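Local structure of DUF3828 domain-containing protein (3KZT) at residues A[91-96]-A[107-113]; A[80-84]-A[119-124]; A[65-71]-A[136-142]. The protein is of unknown function but is probably a membrane-attached lipoprotein of the gut bacterium Bacteroides thetaiotaomicron, built as a DUF3828 domain of helices and an antiparallel sheet. One frame throughout, in Å; residues are numbered along the deposited sequence.

Contact 1 of 3, residues A[91-96]-A[107-113]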
loop_
_atom_site.group_PDB
_atom_site.type_symbol
_atom_site.label_atom_id
_atom_site.label_comp_id
_atom_site.label_asym_id
_atom_site.label_seq_id
_atom_site.Cartn_x
_atom_site.Cartn_y
_atom_site.Cartn_z
ATOM N N ASP A 91 -4.937 8.534 -2.746
ATOM C CA ASP A 91 -3.835 9.494 -2.472
ATOM C C ASP A 91 -2.436 8.919 -2.673
ATOM O O ASP A 91 -1.615 9.526 -3.378
ATOM C CB ASP A 91 -3.950 10.078 -1.051
ATOM C CG ASP A 91 -5.177 10.960 -0.859
ATOM O OD1 ASP A 91 -5.918 11.262 -1.825
ATOM O OD2 ASP A 91 -5.405 11.356 0.292
HETATM N N MSE A 92 -2.179 7.749 -2.082
HETATM C CA MSE A 92 -0.854 7.089 -2.217
HETATM C C MSE A 92 -0.505 6.547 -3.577
HETATM O O MSE A 92 0.664 6.290 -3.819
HETATM C CB MSE A 92 -0.624 6.021 -1.153
HETATM C CG MSE A 92 -0.331 6.565 0.179
HETATM SE SE MSE A 92 1.188 7.750 0.343
HETATM C CE MSE A 92 0.448 8.937 1.732
ATOM N N LYS A 93 -1.494 6.385 -4.474
ATOM C CA LYS A 93 -1.196 5.971 -5.857
ATOM C C LYS A 93 -0.370 7.052 -6.604
ATOM O O LYS A 93 0.349 6.728 -7.545
ATOM C CB LYS A 93 -2.465 5.561 -6.629
ATOM C CG LYS A 93 -2.965 4.145 -6.242
ATOM C CD LYS A 93 -4.051 3.620 -7.188
ATOM C CE LYS A 93 -5.448 4.062 -6.773
ATOM N NZ LYS A 93 -5.951 3.293 -5.593
ATOM N N THR A 94 -0.464 8.325 -6.154
ATOM C CA THR A 94 0.350 9.443 -6.686
ATOM C C THR A 94 1.693 9.650 -5.917
ATOM O O THR A 94 2.370 10.661 -6.142
ATOM C CB THR A 94 -0.448 10.797 -6.620
ATOM O OG1 THR A 94 -0.642 11.179 -5.247
ATOM C CG2 THR A 94 -1.781 10.667 -7.312
ATOM N N LEU A 95 2.074 8.717 -5.019
ATOM C CA LEU A 95 3.314 8.848 -4.245
ATOM C C LEU A 95 4.538 8.855 -5.169
ATOM O O LEU A 95 4.646 8.031 -6.071
ATOM C CB LEU A 95 3.466 7.708 -3.217
ATOM C CG LEU A 95 4.706 7.735 -2.291
ATOM C CD1 LEU A 95 4.655 8.954 -1.402
ATOM C CD2 LEU A 95 4.786 6.450 -1.472
ATOM N N SER A 96 5.437 9.801 -4.917
ATOM C CA SER A 96 6.662 9.985 -5.693
ATOM C C SER A 96 7.698 10.549 -4.728
ATOM O O SER A 96 7.451 11.577 -4.114
ATOM C CB SER A 96 6.399 10.977 -6.825
ATOM O OG SER A 96 7.549 11.217 -7.594
ATOM N N VAL A 107 9.067 13.864 -0.296
ATOM C CA VAL A 107 7.946 12.929 -0.490
ATOM C C VAL A 107 6.779 13.729 -1.073
ATOM O O VAL A 107 6.214 14.586 -0.381
ATOM C CB VAL A 107 7.513 12.274 0.837
ATOM C CG1 VAL A 107 6.230 11.439 0.635
ATOM C CG2 VAL A 107 8.643 11.401 1.387
ATOM N N ASN A 108 6.434 13.446 -2.336
ATOM C CA ASN A 108 5.348 14.127 -3.061
ATOM C C ASN A 108 4.154 13.214 -3.262
ATOM O O ASN A 108 4.331 12.045 -3.616
ATOM C CB ASN A 108 5.840 14.589 -4.427
ATOM C CG ASN A 108 6.945 15.609 -4.325
ATOM O OD1 ASN A 108 6.728 16.714 -3.856
ATOM N ND2 ASN A 108 8.161 15.230 -4.760
ATOM N N TYR A 109 2.944 13.741 -3.014
ATOM C CA TYR A 109 1.681 13.034 -3.310
ATOM C C TYR A 109 0.531 14.061 -3.378
ATOM O O TYR A 109 0.590 15.103 -2.738
ATOM C CB TYR A 109 1.372 11.908 -2.284
ATOM C CG TYR A 109 0.635 12.343 -1.018
ATOM C CD1 TYR A 109 1.325 12.803 0.091
ATOM C CD2 TYR A 109 -0.780 12.264 -0.936
ATOM C CE1 TYR A 109 0.642 13.201 1.257
ATOM C CE2 TYR A 109 -1.458 12.659 0.203
ATOM C CZ TYR A 109 -0.747 13.116 1.298
ATOM O OH TYR A 109 -1.429 13.496 2.418
ATOM N N THR A 110 -0.498 13.741 -4.154
ATOM C CA THR A 110 -1.666 14.593 -4.315
ATOM C C THR A 110 -2.776 14.097 -3.370
ATOM O O THR A 110 -3.227 12.946 -3.488
ATOM C CB THR A 110 -2.156 14.558 -5.758
ATOM O OG1 THR A 110 -1.076 14.928 -6.618
ATOM C CG2 THR A 110 -3.314 15.519 -5.964
ATOM N N SER A 111 -3.173 14.946 -2.423
ATOM C CA SER A 111 -4.285 14.653 -1.505
ATOM C C SER A 111 -5.603 15.009 -2.199
ATOM O O SER A 111 -5.702 16.091 -2.792
ATOM C CB SER A 111 -4.166 15.491 -0.244
ATOM O OG SER A 111 -5.246 15.223 0.613
ATOM N N ALA A 112 -6.598 14.113 -2.102
ATOM C CA ALA A 112 -7.943 14.293 -2.695
ATOM C C ALA A 112 -7.902 14.556 -4.208
ATOM O O ALA A 112 -8.544 15.489 -4.709
ATOM C CB ALA A 112 -8.705 15.394 -1.967
ATOM N N LYS A 113 -7.143 13.721 -4.917
ATOM C CA LYS A 113 -6.934 13.869 -6.358
ATOM C C LYS A 113 -8.250 13.769 -7.144
ATOM O O LYS A 113 -9.031 12.824 -6.948
ATOM C CB LYS A 113 -5.925 12.836 -6.861
ATOM C CG LYS A 113 -5.650 12.927 -8.356
ATOM C CD LYS A 113 -4.345 12.296 -8.721
ATOM C CE LYS A 113 -4.106 12.343 -10.216
ATOM N NZ LYS A 113 -3.936 13.729 -10.713
HETATM O O HOH W 1 -4.398 13.396 2.438
#
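Backbone hydrogen bonds join the two segments at one end: Ser96 and Asn108 form an antiparallel hydrogen-bonded pair, Ser96 N giving to Asn108 O at 2.8 Å and Asn108 N to Ser96 O at 2.8 Å. Just before this pair, Leu95 CA brings a CA-H...O contact to Asn108 O (3.4 Å). Side chains then take over where the 91-96 backbone coils into a short 3-10 turn. Thr94 OG1 accepts from Thr110 N (2.8 Å) and donates to Asp91 O (2.7 Å), so a hydroxyl stands where the strand, had it begun earlier, would offer a carbonyl. Asp91 OD1 accepts from Ala112 N (2.9 Å), while its OD2 is held by Gly88 N. This is the entrance to a beta hairpin: the turn feeds strand 96-101, which pairs along 104-111 at one edge of the sheet. Water 1 bridges Asp91 OD2, Ser111 OG and Tyr109 OH, the last also bonded to Ile82 O. In the apolar packing, CE of Met92, a selenomethionine, lies over the Tyr109 ring face, 4.1 Å from its centroid, a CH-pi contact; SE, 5.1 Å from that centroid and oblique, adds the Met-aromatic contact. Leu95 CD1 meets Val107 CG1 at 3.6 Å, close to Tyr35 of helix 13-41.

Contact 2 of 3, residues A[80-84]-A[119-124]. With SO4 (sulfate ion), chain F; EDO (1,2-ethanediol), chain D.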
loop_
_atom_site.group_PDB
_atom_site.type_symbol
_atom_site.label_atom_id
_atom_site.label_comp_id
_atom_site.label_asym_id
_atom_site.label_seq_id
_atom_site.Cartn_x
_atom_site.Cartn_y
_atom_site.Cartn_z
ATOM N N PRO A 80 1.679 15.189 10.834
ATOM C CA PRO A 80 2.797 15.806 10.085
ATOM C C PRO A 80 3.489 14.895 9.002
ATOM O O PRO A 80 4.125 15.434 8.075
ATOM C CB PRO A 80 3.794 16.165 11.200
ATOM C CG PRO A 80 3.512 15.196 12.254
ATOM C CD PRO A 80 2.037 15.029 12.259
ATOM N N ILE A 81 3.351 13.556 9.135
ATOM C CA ILE A 81 3.927 12.606 8.170
ATOM C C ILE A 81 3.253 12.766 6.792
ATOM O O ILE A 81 3.936 12.812 5.778
ATOM C CB ILE A 81 3.800 11.126 8.659
ATOM C CG1 ILE A 81 4.631 10.891 9.941
ATOM C CG2 ILE A 81 4.292 10.144 7.561
ATOM C CD1 ILE A 81 4.373 9.548 10.595
ATOM N N ILE A 82 1.912 12.871 6.790
ATOM C CA ILE A 82 1.091 13.073 5.544
ATOM C C ILE A 82 0.579 14.528 5.322
ATOM O O ILE A 82 0.019 14.826 4.247
ATOM C CB ILE A 82 -0.134 12.064 5.457
ATOM C CG1 ILE A 82 -1.084 12.175 6.666
ATOM C CG2 ILE A 82 0.368 10.631 5.343
ATOM C CD1 ILE A 82 -2.387 11.424 6.512
ATOM N N ARG A 83 0.783 15.420 6.315
ATOM C CA ARG A 83 0.248 16.808 6.298
ATOM C C ARG A 83 -1.258 16.802 6.012
ATOM O O ARG A 83 -1.750 17.495 5.106
ATOM C CB ARG A 83 1.026 17.696 5.317
ATOM C CG ARG A 83 2.442 17.900 5.722
ATOM C CD ARG A 83 3.152 18.806 4.773
ATOM N NE ARG A 83 4.509 19.102 5.239
ATOM C CZ ARG A 83 5.356 19.977 4.673
ATOM N NH1 ARG A 83 5.014 20.682 3.575
ATOM N NH2 ARG A 83 6.572 20.154 5.210
ATOM N N ALA A 84 -1.967 15.978 6.777
ATOM C CA ALA A 84 -3.399 15.781 6.616
ATOM C C ALA A 84 -3.926 15.062 7.846
ATOM O O ALA A 84 -3.138 14.535 8.637
ATOM C CB ALA A 84 -3.678 14.968 5.384
ATOM N N ARG A 119 -5.075 18.835 -3.411
ATOM C CA ARG A 119 -3.948 19.542 -2.787
ATOM C C ARG A 119 -2.605 18.807 -3.021
ATOM O O ARG A 119 -2.476 17.622 -2.691
ATOM C CB ARG A 119 -4.237 19.681 -1.279
ATOM C CG ARG A 119 -3.168 20.416 -0.489
ATOM C CD ARG A 119 -3.693 20.955 0.825
ATOM N NE ARG A 119 -4.162 19.903 1.747
ATOM C CZ ARG A 119 -3.390 19.161 2.568
ATOM N NH1 ARG A 119 -2.041 19.308 2.619
ATOM N NH2 ARG A 119 -3.971 18.244 3.370
ATOM N N ALA A 120 -1.628 19.515 -3.597
ATOM C CA ALA A 120 -0.275 18.971 -3.795
ATOM C C ALA A 120 0.453 19.018 -2.441
ATOM O O ALA A 120 0.566 20.088 -1.850
ATOM C CB ALA A 120 0.469 19.787 -4.814
ATOM N N VAL A 121 0.903 17.860 -1.950
ATOM C CA VAL A 121 1.632 17.757 -0.661
ATOM C C VAL A 121 3.100 17.440 -0.976
ATOM O O VAL A 121 3.371 16.631 -1.874
ATOM C CB VAL A 121 1.019 16.680 0.245
ATOM C CG1 VAL A 121 1.755 16.615 1.580
ATOM C CG2 VAL A 121 -0.470 16.985 0.488
ATOM N N SER A 122 4.020 18.105 -0.242
ATOM C CA SER A 122 5.465 17.963 -0.433
ATOM C C SER A 122 6.190 18.050 0.929
ATOM O O SER A 122 6.410 19.150 1.448
ATOM C CB SER A 122 5.961 19.049 -1.387
ATOM O OG SER A 122 7.354 18.979 -1.566
ATOM N N ILE A 123 6.544 16.877 1.498
ATOM C CA ILE A 123 7.232 16.775 2.795
ATOM C C ILE A 123 8.749 16.513 2.593
ATOM O O ILE A 123 9.121 15.446 2.058
ATOM C CB ILE A 123 6.653 15.590 3.687
ATOM C CG1 ILE A 123 5.121 15.680 3.838
ATOM C CG2 ILE A 123 7.320 15.579 5.074
ATOM C CD1 ILE A 123 4.346 14.814 2.845
ATOM N N PRO A 124 9.630 17.480 2.996
ATOM C CA PRO A 124 11.051 17.133 3.006
ATOM C C PRO A 124 11.314 16.168 4.179
ATOM O O PRO A 124 10.826 16.431 5.301
ATOM C CB PRO A 124 11.754 18.482 3.249
ATOM C CG PRO A 124 10.680 19.535 3.104
ATOM C CD PRO A 124 9.416 18.875 3.427
HETATM S S SO4 F . 8.401 22.607 3.816
HETATM O O1 SO4 F . 8.838 21.852 4.992
HETATM O O2 SO4 F . 7.599 21.762 2.938
HETATM O O3 SO4 F . 9.575 23.079 3.081
HETATM O O4 SO4 F . 7.599 23.753 4.246
HETATM C C1 EDO D . -7.614 18.632 2.450
HETATM O O1 EDO D . -7.407 19.972 2.000
HETATM C C2 EDO D . -6.974 17.649 1.476
HETATM O O2 EDO D . -7.476 17.831 0.151
HETATM O O HOH W 2 3.139 20.414 1.163
#
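Start at Arg119, whose side chain reaches up from the strand to the loop: NH1 (3.1 Å) and NH2 (2.9 Å) both donate to Arg83 O, so one carbonyl receives a forked pair of hydrogen bonds in the guanidinium plane. Its NE turns outward to an ethanediol, at 3.3 Å from O1, and Ala84 CB packs 3.9 Å from Arg119 NH2. Two residues on, Val121 points toward the loop and sets CG1 under the backbone, 3.7 Å from Ile82 O and 4.0 Å from Arg83 CB. Ser122 turns its side chain away, but its backbone lies beneath the outstretched Arg83: Ser122 O sits over the guanidinium face, 3.0 Å from Arg83 NH1 at an angle too poor for a hydrogen bond, and water 2 links Ser122 N (2.8 Å) with Arg83 NH1 (3.1 Å). Ile123 then fills the space below the loop, CD1 at 3.6 Å from Ile81 O and CG1 at 3.7 Å from Arg83 NE. Pro124 finishes the floor, its CD 3.6 Å from Arg83 NH2. Above, Arg83 has positive phi and forms a G1 beta bulge with Ala84 opposite Asp79. The Arg83 tip grips a sulfate through NH1 to O2 (2.9 Å) and NH2 to O1 (2.8 Å), and Thr140 OG1 adds a protein partner. Arg119 gives both its terminal nitrogens to a carbonyl, while Arg83 meets water, a carbonyl over its face and apolar carbon; neither finds a carboxylate across these segments. The sulfate, probably from the crystallisation liquor, suggests that Arg83 leaves a positively charged spot able to accept an anion.

Contact 3 of 3, residues A[65-71]-A[136-142]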
loop_
_atom_site.group_PDB
_atom_site.type_symbol
_atom_site.label_atom_id
_atom_site.label_comp_id
_atom_site.label_asym_id
_atom_site.label_seq_id
_atom_site.Cartn_x
_atom_site.Cartn_y
_atom_site.Cartn_z
ATOM N N LEU A 65 12.843 11.733 15.978
ATOM C CA LEU A 65 11.786 12.158 15.025
ATOM C C LEU A 65 10.357 11.855 15.523
ATOM O O LEU A 65 9.449 12.676 15.323
ATOM C CB LEU A 65 11.998 11.514 13.640
ATOM C CG LEU A 65 10.963 11.806 12.530
ATOM C CD1 LEU A 65 10.677 13.286 12.375
ATOM C CD2 LEU A 65 11.435 11.215 11.215
ATOM N N ILE A 66 10.171 10.669 16.136
ATOM C CA ILE A 66 8.865 10.255 16.731
ATOM C C ILE A 66 8.395 11.267 17.808
ATOM O O ILE A 66 7.205 11.607 17.869
ATOM C CB ILE A 66 8.943 8.810 17.337
ATOM C CG1 ILE A 66 9.059 7.762 16.228
ATOM C CG2 ILE A 66 7.699 8.486 18.168
ATOM C CD1 ILE A 66 9.437 6.369 16.748
ATOM N N GLU A 67 9.338 11.737 18.631
ATOM C CA GLU A 67 9.080 12.814 19.614
ATOM C C GLU A 67 8.740 14.150 18.934
ATOM O O GLU A 67 7.849 14.856 19.389
ATOM C CB GLU A 67 10.277 13.001 20.556
ATOM C CG GLU A 67 10.432 11.874 21.593
ATOM C CD GLU A 67 11.617 12.084 22.561
ATOM O OE1 GLU A 67 12.622 12.736 22.180
ATOM O OE2 GLU A 67 11.537 11.580 23.707
ATOM N N LYS A 68 9.465 14.493 17.861
ATOM C CA LYS A 68 9.153 15.694 17.040
ATOM C C LYS A 68 7.754 15.591 16.358
ATOM O O LYS A 68 7.072 16.610 16.200
ATOM C CB LYS A 68 10.272 15.965 15.991
ATOM C CG LYS A 68 9.941 17.062 14.946
ATOM C CD LYS A 68 11.142 17.498 14.130
ATOM C CE LYS A 68 10.703 18.557 13.096
ATOM N NZ LYS A 68 11.793 19.050 12.202
ATOM N N VAL A 69 7.358 14.376 15.952
ATOM C CA VAL A 69 6.021 14.139 15.371
ATOM C C VAL A 69 4.919 14.369 16.422
ATOM O O VAL A 69 3.875 14.925 16.091
ATOM C CB VAL A 69 5.913 12.725 14.700
ATOM C CG1 VAL A 69 4.468 12.412 14.277
ATOM C CG2 VAL A 69 6.833 12.655 13.492
ATOM N N ASP A 70 5.169 13.967 17.678
ATOM C CA ASP A 70 4.239 14.249 18.793
ATOM C C ASP A 70 4.079 15.749 19.042
ATOM O O ASP A 70 2.949 16.204 19.275
ATOM C CB ASP A 70 4.680 13.553 20.096
ATOM C CG ASP A 70 4.547 12.037 20.041
ATOM O OD1 ASP A 70 4.024 11.494 19.044
ATOM O OD2 ASP A 70 4.975 11.384 21.015
ATOM N N ARG A 71 5.197 16.503 19.007
ATOM C CA ARG A 71 5.169 17.987 19.138
ATOM C C ARG A 71 4.332 18.616 18.029
ATOM O O ARG A 71 3.507 19.501 18.284
ATOM C CB ARG A 71 6.586 18.609 19.073
ATOM C CG ARG A 71 7.409 18.495 20.323
ATOM C CD ARG A 71 8.589 19.479 20.279
ATOM N NE ARG A 71 9.305 19.450 18.997
ATOM C CZ ARG A 71 9.134 20.345 18.025
ATOM N NH1 ARG A 71 8.277 21.341 18.179
ATOM N NH2 ARG A 71 9.821 20.244 16.901
ATOM N N ILE A 136 14.320 7.291 8.765
ATOM C CA ILE A 136 14.043 8.711 8.605
ATOM C C ILE A 136 14.336 9.335 9.980
ATOM O O ILE A 136 13.759 8.909 10.969
ATOM C CB ILE A 136 12.579 8.983 8.166
ATOM C CG1 ILE A 136 12.295 8.343 6.788
ATOM C CG2 ILE A 136 12.335 10.448 8.073
ATOM C CD1 ILE A 136 10.851 8.400 6.348
ATOM N N ASP A 137 15.253 10.306 10.038
ATOM C CA ASP A 137 15.627 10.979 11.323
ATOM C C ASP A 137 15.129 12.428 11.479
ATOM O O ASP A 137 15.327 13.017 12.537
ATOM C CB ASP A 137 17.139 10.868 11.607
ATOM C CG ASP A 137 18.007 11.652 10.628
ATOM O OD1 ASP A 137 17.542 12.050 9.538
ATOM O OD2 ASP A 137 19.188 11.851 10.956
ATOM N N ASP A 138 14.513 12.997 10.430
ATOM C CA ASP A 138 13.891 14.320 10.522
ATOM C C ASP A 138 12.880 14.554 9.376
ATOM O O ASP A 138 13.017 13.972 8.296
ATOM C CB ASP A 138 14.972 15.433 10.496
ATOM C CG ASP A 138 14.451 16.793 10.995
ATOM O OD1 ASP A 138 13.432 16.851 11.711
ATOM O OD2 ASP A 138 15.081 17.806 10.667
ATOM N N ILE A 139 11.855 15.378 9.648
ATOM C CA ILE A 139 10.894 15.863 8.606
ATOM C C ILE A 139 10.594 17.334 8.849
ATOM O O ILE A 139 10.681 17.774 9.989
ATOM C CB ILE A 139 9.530 15.048 8.564
ATOM C CG1 ILE A 139 8.644 15.276 9.828
ATOM C CG2 ILE A 139 9.791 13.577 8.360
ATOM C CD1 ILE A 139 7.275 14.599 9.735
ATOM N N THR A 140 10.242 18.071 7.777
ATOM C CA THR A 140 9.759 19.491 7.867
ATOM C C THR A 140 10.727 20.355 8.731
ATOM O O THR A 140 10.380 20.713 9.867
ATOM C CB THR A 140 8.316 19.507 8.418
ATOM O OG1 THR A 140 7.526 18.599 7.636
ATOM C CG2 THR A 140 7.682 20.927 8.358
ATOM N N PRO A 141 11.963 20.630 8.200
ATOM C CA PRO A 141 13.109 21.244 8.923
ATOM C C PRO A 141 12.808 22.309 10.018
ATOM O O PRO A 141 11.996 23.225 9.784
ATOM C CB PRO A 141 13.934 21.873 7.794
ATOM C CG PRO A 141 13.671 21.048 6.612
ATOM C CD PRO A 141 12.331 20.352 6.789
ATOM N N GLU A 142 13.461 22.149 11.190
ATOM C CA GLU A 142 13.349 23.078 12.349
ATOM C C GLU A 142 14.720 23.721 12.607
ATOM O O GLU A 142 14.818 24.795 13.210
ATOM C CB GLU A 142 12.840 22.342 13.624
ATOM C CG GLU A 142 13.752 21.142 14.149
ATOM C CD GLU A 142 13.262 20.516 15.481
ATOM O OE1 GLU A 142 12.348 21.076 16.125
ATOM O OE2 GLU A 142 13.813 19.461 15.878
#
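Leu65 is the main bump on the helix. Asp137 and Asp138 form a classic beta bulge opposite Arg126, and both start their side chains away from the helix, leaving a shallow hollow of bare backbone between Ile136 and Ile139. Leu65 fills it: CD2 presses to 3.3 Å from Ile136 O and 3.4 Å from Ile136 CG2, CD1 lies 3.8 Å from Ile139 CG1, and the Leu65 and Asp138 CA atoms come within 5.4 Å. One turn on, Val69 CG2 touches the far end of Ile139 at CD1 (4.3 Å). Lys68 is the long probe, fully extended with every chi near trans, its tip seated in a cup where the chain leaves the strand. There NZ donates to Ile139 O (2.8 Å) and Thr140 O (3.2 Å), and makes a salt bridge to Asp138 OD1 (2.8 Å). Outermost, Arg71 NH2 meets Glu142 OE1 in a second salt bridge at 2.8 Å, closing the rim. The helix and strand axes approach to 8.1 Å at 28°, close to parallel. Such side-by-side packing of a helix on the outermost strand of an antiparallel sheet suits an alpha+beta domain, with helix 63-75 receiving the C-terminal end of the chain.

The three contacts run as a chain across one four-stranded antiparallel sheet, whose strands lie in sequence order. Contact 1 sets the lead-in to edge strand 96-101 against strand 104-111, contact 2 lays the loop 80-84 over strand 119-130, and contact 3 packs helix 63-75 against the other outermost strand, 133-139. Centres of contacts 1 and 2 are about 9 Å apart, of 2 and 3 about 13 Å, and of 1 and 3 about 21 Å, on opposite sides of the chain's centre. In sequence contact 3 encloses contact 2, which encloses contact 1. Hydrogen bonds Tyr109 OH to Ile82 O and Pro124 O to Thr140 N tie the loop and the residues after the last strand to neighbouring sheet strands.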